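Local coordinates for protein DNA-binding response regulator, merR family (Colwellia psychrerythraea, PDB 3CNB) that probably binds DNA as a response regulator, its receiver domain, the part held in this chain, being predicted to take up a phosphoryl group, at residues D22-T25 / Q26-N30; V65-G69 / F70-H74; D97-S100 / R101-L105. All blocks are in the same frame, centred on the assembly; numbering follows the deposited sequence.

Interaction 1 of 3, residues D22-T25 / Q26-N30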
loop_
_atom_site.group_PDB
_atom_site.type_symbol
_atom_site.label_atom_id
_atom_site.label_comp_id
_atom_site.label_asym_id
_atom_site.label_seq_id
_atom_site.Cartn_x
_atom_site.Cartn_y
_atom_site.Cartn_z
ATOM N N ASP A 22 6.195 1.781 11.336
ATOM C CA ASP A 22 6.478 3.093 11.931
ATOM C C ASP A 22 7.533 3.823 11.103
ATOM O O ASP A 22 7.521 5.050 11.024
ATOM C CB ASP A 22 6.976 2.967 13.383
ATOM C CG ASP A 22 5.894 2.463 14.363
ATOM O OD1 ASP A 22 4.727 2.243 13.961
ATOM O OD2 ASP A 22 6.240 2.271 15.552
ATOM N N MET A 23 8.447 3.057 10.507
ATOM C CA MET A 23 9.508 3.615 9.661
ATOM C C MET A 23 8.950 4.107 8.329
ATOM O O MET A 23 9.225 5.242 7.913
ATOM C CB MET A 23 10.641 2.601 9.438
ATOM C CG MET A 23 11.497 2.881 8.188
ATOM S SD MET A 23 12.916 1.808 7.968
ATOM C CE MET A 23 13.631 1.982 9.628
ATOM N N LEU A 24 8.157 3.258 7.673
ATOM C CA LEU A 24 7.430 3.653 6.465
ATOM C C LEU A 24 6.537 4.863 6.710
ATOM O O LEU A 24 6.440 5.754 5.869
ATOM C CB LEU A 24 6.610 2.473 5.924
ATOM C CG LEU A 24 5.873 2.660 4.593
ATOM C CD1 LEU A 24 6.829 3.062 3.474
ATOM C CD2 LEU A 24 5.139 1.402 4.224
ATOM N N THR A 25 5.889 4.907 7.874
ATOM C CA THR A 25 5.002 6.025 8.222
ATOM C C THR A 25 5.811 7.299 8.357
ATOM O O THR A 25 5.416 8.337 7.826
ATOM C CB THR A 25 4.215 5.774 9.563
ATOM O OG1 THR A 25 3.383 4.617 9.409
ATOM C CG2 THR A 25 3.336 6.960 9.914
ATOM N N GLN A 26 6.947 7.205 9.049
ATOM C CA GLN A 26 7.813 8.365 9.277
ATOM C C GLN A 26 8.401 8.891 7.976
ATOM O O GLN A 26 8.425 10.094 7.744
ATOM C CB GLN A 26 8.950 7.990 10.221
ATOM C CG GLN A 26 9.771 9.171 10.706
ATOM C CD GLN A 26 8.945 10.194 11.415
ATOM O OE1 GLN A 26 8.364 9.924 12.458
ATOM N NE2 GLN A 26 8.890 11.392 10.855
ATOM N N PHE A 27 8.900 7.975 7.159
ATOM C CA PHE A 27 9.345 8.297 5.802
ATOM C C PHE A 27 8.282 9.032 4.971
ATOM O O PHE A 27 8.574 10.037 4.295
ATOM C CB PHE A 27 9.771 7.024 5.071
ATOM C CG PHE A 27 10.292 7.277 3.680
ATOM C CD1 PHE A 27 11.597 7.751 3.490
ATOM C CD2 PHE A 27 9.480 7.068 2.571
ATOM C CE1 PHE A 27 12.082 7.997 2.216
ATOM C CE2 PHE A 27 9.962 7.300 1.291
ATOM C CZ PHE A 27 11.273 7.764 1.119
ATOM N N LEU A 28 7.052 8.533 5.001
ATOM C CA LEU A 28 6.006 9.142 4.210
ATOM C C LEU A 28 5.509 10.465 4.797
ATOM O O LEU A 28 5.079 11.340 4.047
ATOM C CB LEU A 28 4.861 8.162 3.980
ATOM C CG LEU A 28 5.123 6.926 3.136
ATOM C CD1 LEU A 28 3.875 6.009 3.186
ATOM C CD2 LEU A 28 5.439 7.345 1.730
ATOM N N GLU A 29 5.576 10.628 6.122
ATOM C CA GLU A 29 5.293 11.938 6.758
ATOM C C GLU A 29 6.356 12.985 6.446
ATOM O O GLU A 29 6.025 14.157 6.257
ATOM C CB GLU A 29 5.117 11.817 8.283
ATOM C CG GLU A 29 3.849 11.036 8.663
ATOM C CD GLU A 29 3.639 10.850 10.152
ATOM O OE1 GLU A 29 4.626 10.884 10.925
ATOM O OE2 GLU A 29 2.469 10.653 10.542
ATOM N N ASN A 30 7.624 12.564 6.426
ATOM C CA ASN A 30 8.737 13.410 5.965
ATOM C C ASN A 30 8.479 13.898 4.541
ATOM O O ASN A 30 8.615 15.072 4.259
ATOM C CB ASN A 30 10.074 12.650 6.003
ATOM C CG ASN A 30 10.534 12.321 7.414
ATOM O OD1 ASN A 30 9.953 12.786 8.388
ATOM N ND2 ASN A 30 11.574 11.483 7.527
#
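Leu24 and Leu28 sit one turn apart on helix 18-31, side by side and pointing the same way, with Leu24 CG 4.1 Å from Leu28 CD1. Leu28 holds its CG anti to its own carbonyl carbon (chi1 -66°), which turns the branch back along the helix until CG lies 3.3 Å from Leu24 O. Both side chains are buried. Leu24 rests on Ile13 and Leu120, Leu28 on Ile11, Ile13 and Ile124, so the pair packs the helix against strand 10-14 and helix 117-129. Beneath them the main chain runs in ordinary i to i+4 bonds; the one from Phe27 N to Met23 O is almost straight, at 174°. The Phe27 ring leaves this stretch altogether and meets Phe117 edge-to-face.

A quarter-turn round, Thr25 and Glu29 again lie alongside each other. The methyl CG2 of Thr25 comes 3.8 Å from Glu29 OE2, while Glu29 CG is 3.2 Å from Thr25 O. The hydroxyl of Thr25 takes no part in this pairing: OG1 turns back to bond Ala21 O, and the rest of the side chain packs on Ile13, Ile37 and Ile39.

The solvent side is looser and polar. Gln26 bends at its second torsion (chi2 58°) to send NE2 to Asn30 OD1, 3.0 Å away. The oxygen lies in the amide plane of Gln26, but the donor stands well above the plane of the Asn30 amide. Further back, Asp22 forms a salt bridge with Lys18.

An amphipathic helix between strands 10-14 and 36-40, greasy toward the sheet and polar outward, is what the first beta-alpha-beta unit of a CheY-like receiver domain looks like.

Interaction 2 of 3, residues V65-G69 / F70-H74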
loop_
_atom_site.group_PDB
_atom_site.type_symbol
_atom_site.label_atom_id
_atom_site.label_comp_id
_atom_site.label_asym_id
_atom_site.label_seq_id
_atom_site.Cartn_x
_atom_site.Cartn_y
_atom_site.Cartn_z
ATOM N N VAL A 65 -0.020 -11.748 7.997
ATOM C CA VAL A 65 -0.485 -13.053 8.459
ATOM C C VAL A 65 -2.003 -13.009 8.596
ATOM O O VAL A 65 -2.546 -12.107 9.237
ATOM C CB VAL A 65 0.193 -13.434 9.811
ATOM C CG1 VAL A 65 -0.347 -14.752 10.371
ATOM C CG2 VAL A 65 1.706 -13.515 9.642
ATOM N N GLY A 66 -2.686 -13.960 7.964
ATOM C CA GLY A 66 -4.144 -14.055 8.091
ATOM C C GLY A 66 -4.954 -13.204 7.121
ATOM O O GLY A 66 -6.145 -12.966 7.349
ATOM N N MET A 67 -4.312 -12.726 6.056
ATOM C CA MET A 67 -5.036 -12.109 4.943
ATOM C C MET A 67 -4.367 -12.392 3.609
ATOM O O MET A 67 -3.149 -12.509 3.517
ATOM C CB MET A 67 -5.304 -10.603 5.152
ATOM C CG MET A 67 -4.153 -9.644 4.912
ATOM S SD MET A 67 -4.711 -7.961 4.442
ATOM C CE MET A 67 -3.198 -7.562 3.565
ATOM N N ASP A 68 -5.190 -12.508 2.577
ATOM C CA ASP A 68 -4.715 -12.758 1.240
ATOM C C ASP A 68 -4.594 -11.390 0.562
ATOM O O ASP A 68 -5.598 -10.827 0.165
ATOM C CB ASP A 68 -5.745 -13.646 0.544
ATOM C CG ASP A 68 -5.339 -14.066 -0.862
ATOM O OD1 ASP A 68 -5.914 -15.062 -1.352
ATOM O OD2 ASP A 68 -4.487 -13.421 -1.497
ATOM N N GLY A 69 -3.365 -10.876 0.429
ATOM C CA GLY A 69 -3.104 -9.560 -0.201
ATOM C C GLY A 69 -3.530 -9.458 -1.657
ATOM O O GLY A 69 -3.927 -8.386 -2.140
ATOM N N PHE A 70 -3.470 -10.576 -2.369
ATOM C CA PHE A 70 -3.872 -10.613 -3.780
ATOM C C PHE A 70 -5.366 -10.375 -3.940
ATOM O O PHE A 70 -5.813 -9.591 -4.793
ATOM C CB PHE A 70 -3.454 -11.942 -4.398
ATOM C CG PHE A 70 -1.961 -12.152 -4.404
ATOM C CD1 PHE A 70 -1.185 -11.707 -5.477
ATOM C CD2 PHE A 70 -1.332 -12.771 -3.333
ATOM C CE1 PHE A 70 0.206 -11.892 -5.477
ATOM C CE2 PHE A 70 0.036 -12.962 -3.319
ATOM C CZ PHE A 70 0.817 -12.520 -4.385
ATOM N N SER A 71 -6.127 -11.015 -3.055
ATOM C CA SER A 71 -7.571 -10.891 -2.993
ATOM C C SER A 71 -8.009 -9.478 -2.572
ATOM O O SER A 71 -8.925 -8.894 -3.171
ATOM C CB SER A 71 -8.105 -11.939 -1.991
ATOM O OG SER A 71 -9.351 -12.444 -2.414
ATOM N N ILE A 72 -7.360 -8.958 -1.527
ATOM C CA ILE A 72 -7.592 -7.617 -0.994
ATOM C C ILE A 72 -7.345 -6.556 -2.082
ATOM O O ILE A 72 -8.165 -5.650 -2.285
ATOM C CB ILE A 72 -6.709 -7.357 0.247
ATOM C CG1 ILE A 72 -7.410 -7.862 1.513
ATOM C CG2 ILE A 72 -6.565 -5.852 0.521
ATOM C CD1 ILE A 72 -7.383 -9.319 1.786
ATOM N N CYS A 73 -6.233 -6.697 -2.798
ATOM C CA CYS A 73 -5.917 -5.795 -3.922
ATOM C C CYS A 73 -6.985 -5.842 -5.010
ATOM O O CYS A 73 -7.444 -4.808 -5.494
ATOM C CB CYS A 73 -4.567 -6.153 -4.537
ATOM S SG CYS A 73 -4.053 -5.033 -5.879
ATOM N N HIS A 74 -7.382 -7.051 -5.386
ATOM C CA HIS A 74 -8.459 -7.239 -6.343
ATOM C C HIS A 74 -9.753 -6.579 -5.876
ATOM O O HIS A 74 -10.376 -5.836 -6.644
ATOM C CB HIS A 74 -8.675 -8.731 -6.583
ATOM C CG HIS A 74 -9.728 -9.032 -7.598
ATOM N ND1 HIS A 74 -9.797 -8.385 -8.812
ATOM C CD2 HIS A 74 -10.739 -9.931 -7.589
ATOM C CE1 HIS A 74 -10.814 -8.865 -9.504
ATOM N NE2 HIS A 74 -11.395 -9.810 -8.788
#
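Asp68 folds its carboxylate over the start of helix 69-77, where OD2 lies 3.1 Å from Phe70 N and 3.3 Å from Ser71 N. Both bonds are weak; the first is strongly bent, at 125°, and the second much straighter. The side chain reaches forward to the first turn because chi1, at -177°, sets CG opposite the backbone N, and the negative group is likely to be steadied by the amides there. The same OD2 also sits at the edge of the Phe70 ring, near its plane, 3.7 Å from CD2.

Gly69, buried behind this cap, gives its carbonyl oxygen to Cys73 N at 2.9 Å, the first secure main-chain bond of the helix. Asp68 O also receives Ile72 N, although the position of that oxygen is less sure.

Ile72 works on the other flank. Its CG1 is 4.0 Å from Met67 SD, the two side chains crossing at about a right angle. Met67 directly precedes the N-cap residue and Ile72 lies in the first turn, so this is a hydrophobic staple beside an N-cap, at the end of the loop that leads from strand 57-61, with the predicted phosphorylation site Asp61 at its tip, into helix 69-77. Both side chains also touch Leu60 on that strand. Putting an alanine at Ile72 would probably take away the Met67 sulfur's apolar partner on the helix and open a gap beside Leu60. Cys73, one residue on, turns its side chain to the interior, against Leu60 and Ile102.

Interaction 3 of 3, residues D97-S100 / R101-L105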
loop_
_atom_site.group_PDB
_atom_site.type_symbol
_atom_site.label_atom_id
_atom_site.label_comp_id
_atom_site.label_asym_id
_atom_site.label_seq_id
_atom_site.Cartn_x
_atom_site.Cartn_y
_atom_site.Cartn_z
ATOM N N ASP A 97 6.219 -14.283 -10.620
ATOM C CA ASP A 97 4.827 -14.701 -10.557
ATOM C C ASP A 97 4.010 -13.825 -9.582
ATOM O O ASP A 97 2.930 -13.378 -9.929
ATOM C CB ASP A 97 4.719 -16.178 -10.182
ATOM C CG ASP A 97 3.347 -16.769 -10.517
ATOM O OD1 ASP A 97 3.051 -16.941 -11.730
ATOM O OD2 ASP A 97 2.570 -17.064 -9.573
ATOM N N ASN A 98 4.533 -13.564 -8.386
ATOM C CA ASN A 98 3.858 -12.684 -7.413
ATOM C C ASN A 98 3.700 -11.226 -7.851
ATOM O O ASN A 98 2.647 -10.612 -7.649
ATOM C CB ASN A 98 4.564 -12.739 -6.059
ATOM C CG ASN A 98 4.266 -14.026 -5.283
ATOM O OD1 ASN A 98 3.354 -14.791 -5.621
ATOM N ND2 ASN A 98 5.038 -14.261 -4.228
ATOM N N VAL A 99 4.753 -10.671 -8.440
ATOM C CA VAL A 99 4.696 -9.352 -9.081
ATOM C C VAL A 99 3.677 -9.320 -10.230
ATOM O O VAL A 99 2.821 -8.448 -10.272
ATOM C CB VAL A 99 6.092 -8.891 -9.599
ATOM C CG1 VAL A 99 5.982 -7.584 -10.405
ATOM C CG2 VAL A 99 7.036 -8.677 -8.440
ATOM N N SER A 100 3.766 -10.274 -11.144
ATOM C CA SER A 100 2.847 -10.321 -12.278
ATOM C C SER A 100 1.396 -10.437 -11.808
ATOM O O SER A 100 0.518 -9.814 -12.379
ATOM C CB SER A 100 3.190 -11.483 -13.210
ATOM O OG SER A 100 4.413 -11.244 -13.901
ATOM N N ARG A 101 1.165 -11.243 -10.775
ATOM C CA ARG A 101 -0.178 -11.439 -10.206
ATOM C C ARG A 101 -0.695 -10.187 -9.538
ATOM O O ARG A 101 -1.817 -9.760 -9.796
ATOM C CB ARG A 101 -0.148 -12.537 -9.150
ATOM C CG ARG A 101 -0.285 -13.917 -9.681
ATOM C CD ARG A 101 -0.473 -14.865 -8.512
ATOM N NE ARG A 101 -1.811 -14.777 -7.947
ATOM C CZ ARG A 101 -2.116 -15.096 -6.694
ATOM N NH1 ARG A 101 -1.170 -15.515 -5.857
ATOM N NH2 ARG A 101 -3.372 -14.992 -6.280
ATOM N N ILE A 102 0.111 -9.602 -8.654
ATOM C CA ILE A 102 -0.348 -8.414 -7.962
ATOM C C ILE A 102 -0.624 -7.232 -8.917
ATOM O O ILE A 102 -1.641 -6.517 -8.783
ATOM C CB ILE A 102 0.541 -8.046 -6.736
ATOM C CG1 ILE A 102 -0.265 -7.224 -5.721
ATOM C CG2 ILE A 102 1.845 -7.315 -7.152
ATOM C CD1 ILE A 102 -1.433 -7.971 -5.064
ATOM N N VAL A 103 0.253 -7.050 -9.902
ATOM C CA VAL A 103 0.077 -5.998 -10.871
ATOM C C VAL A 103 -1.187 -6.239 -11.713
ATOM O O VAL A 103 -1.991 -5.311 -11.920
ATOM C CB VAL A 103 1.378 -5.775 -11.722
ATOM C CG1 VAL A 103 1.116 -4.863 -12.889
ATOM C CG2 VAL A 103 2.481 -5.185 -10.819
ATOM N N ALA A 104 -1.396 -7.480 -12.146
ATOM C CA ALA A 104 -2.575 -7.799 -12.977
ATOM C C ALA A 104 -3.881 -7.612 -12.196
ATOM O O ALA A 104 -4.920 -7.332 -12.786
ATOM C CB ALA A 104 -2.488 -9.203 -13.490
ATOM N N LEU A 105 -3.793 -7.726 -10.870
ATOM C CA LEU A 105 -4.924 -7.491 -9.957
ATOM C C LEU A 105 -5.188 -6.019 -9.634
ATOM O O LEU A 105 -6.153 -5.710 -8.930
ATOM C CB LEU A 105 -4.762 -8.329 -8.688
ATOM C CG LEU A 105 -5.023 -9.819 -8.963
ATOM C CD1 LEU A 105 -4.614 -10.688 -7.797
ATOM C CD2 LEU A 105 -6.499 -10.103 -9.348
#
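Asp97 meets Arg101 one turn further along helix 96-104, but it is the aliphatic stem that does the touching: OD2 lies 3.9 Å from Arg101 CD. The two side chains cross obliquely, their carboxylate and guanidinium planes 37° apart. Arg101 bends at its third torsion (chi3 75°), and the guanidinium is carried off to make a cation-pi contact with Phe70. Asn98 accepts Ile102 N on its carbonyl oxygen at 2.9 Å, while its side chain packs on Phe70 as well. Val99 takes Val103 N in the same way, and the two valines brush through CG1 of Val99 and CG2 of Val103, 4.3 Å apart; Val99 itself leans on Leu94 and Cys110. Ser100 O accepts the N-H of Ala104, the last residue of the helix, and its OG turns back to hydrogen-bond Asp96 O.

Asp97 OD2 stays 5.2 Å from Arg101 NE, too far for a salt bridge. Opposite charges one turn apart probably attract only at a distance here, and the turn is held chiefly by main-chain bonds and light apolar contacts.

How the interactions relate
Interactions 2 and 3 are neighbours, with centres about 12 Å apart, on helices 69-77 and 96-104, which pack against each other; Phe70 and Cys73 of interaction 2 carry that packing, with Cys73 CB 3.7 Å from Ile102 CD1. Interaction 1 stands on the opposite side of the domain centre, its own centre about 23 Å and 26 Å from the other two, and touches neither. Interactions 1 and 2 are partly buried, whereas interaction 3 is mainly surface. Their chemistry follows: leucines facing the sheet and helix 117-129 in the first, a carboxylate cap with an apolar staple in the second, and in the third, main-chain bonds with opposite charges that stay apart.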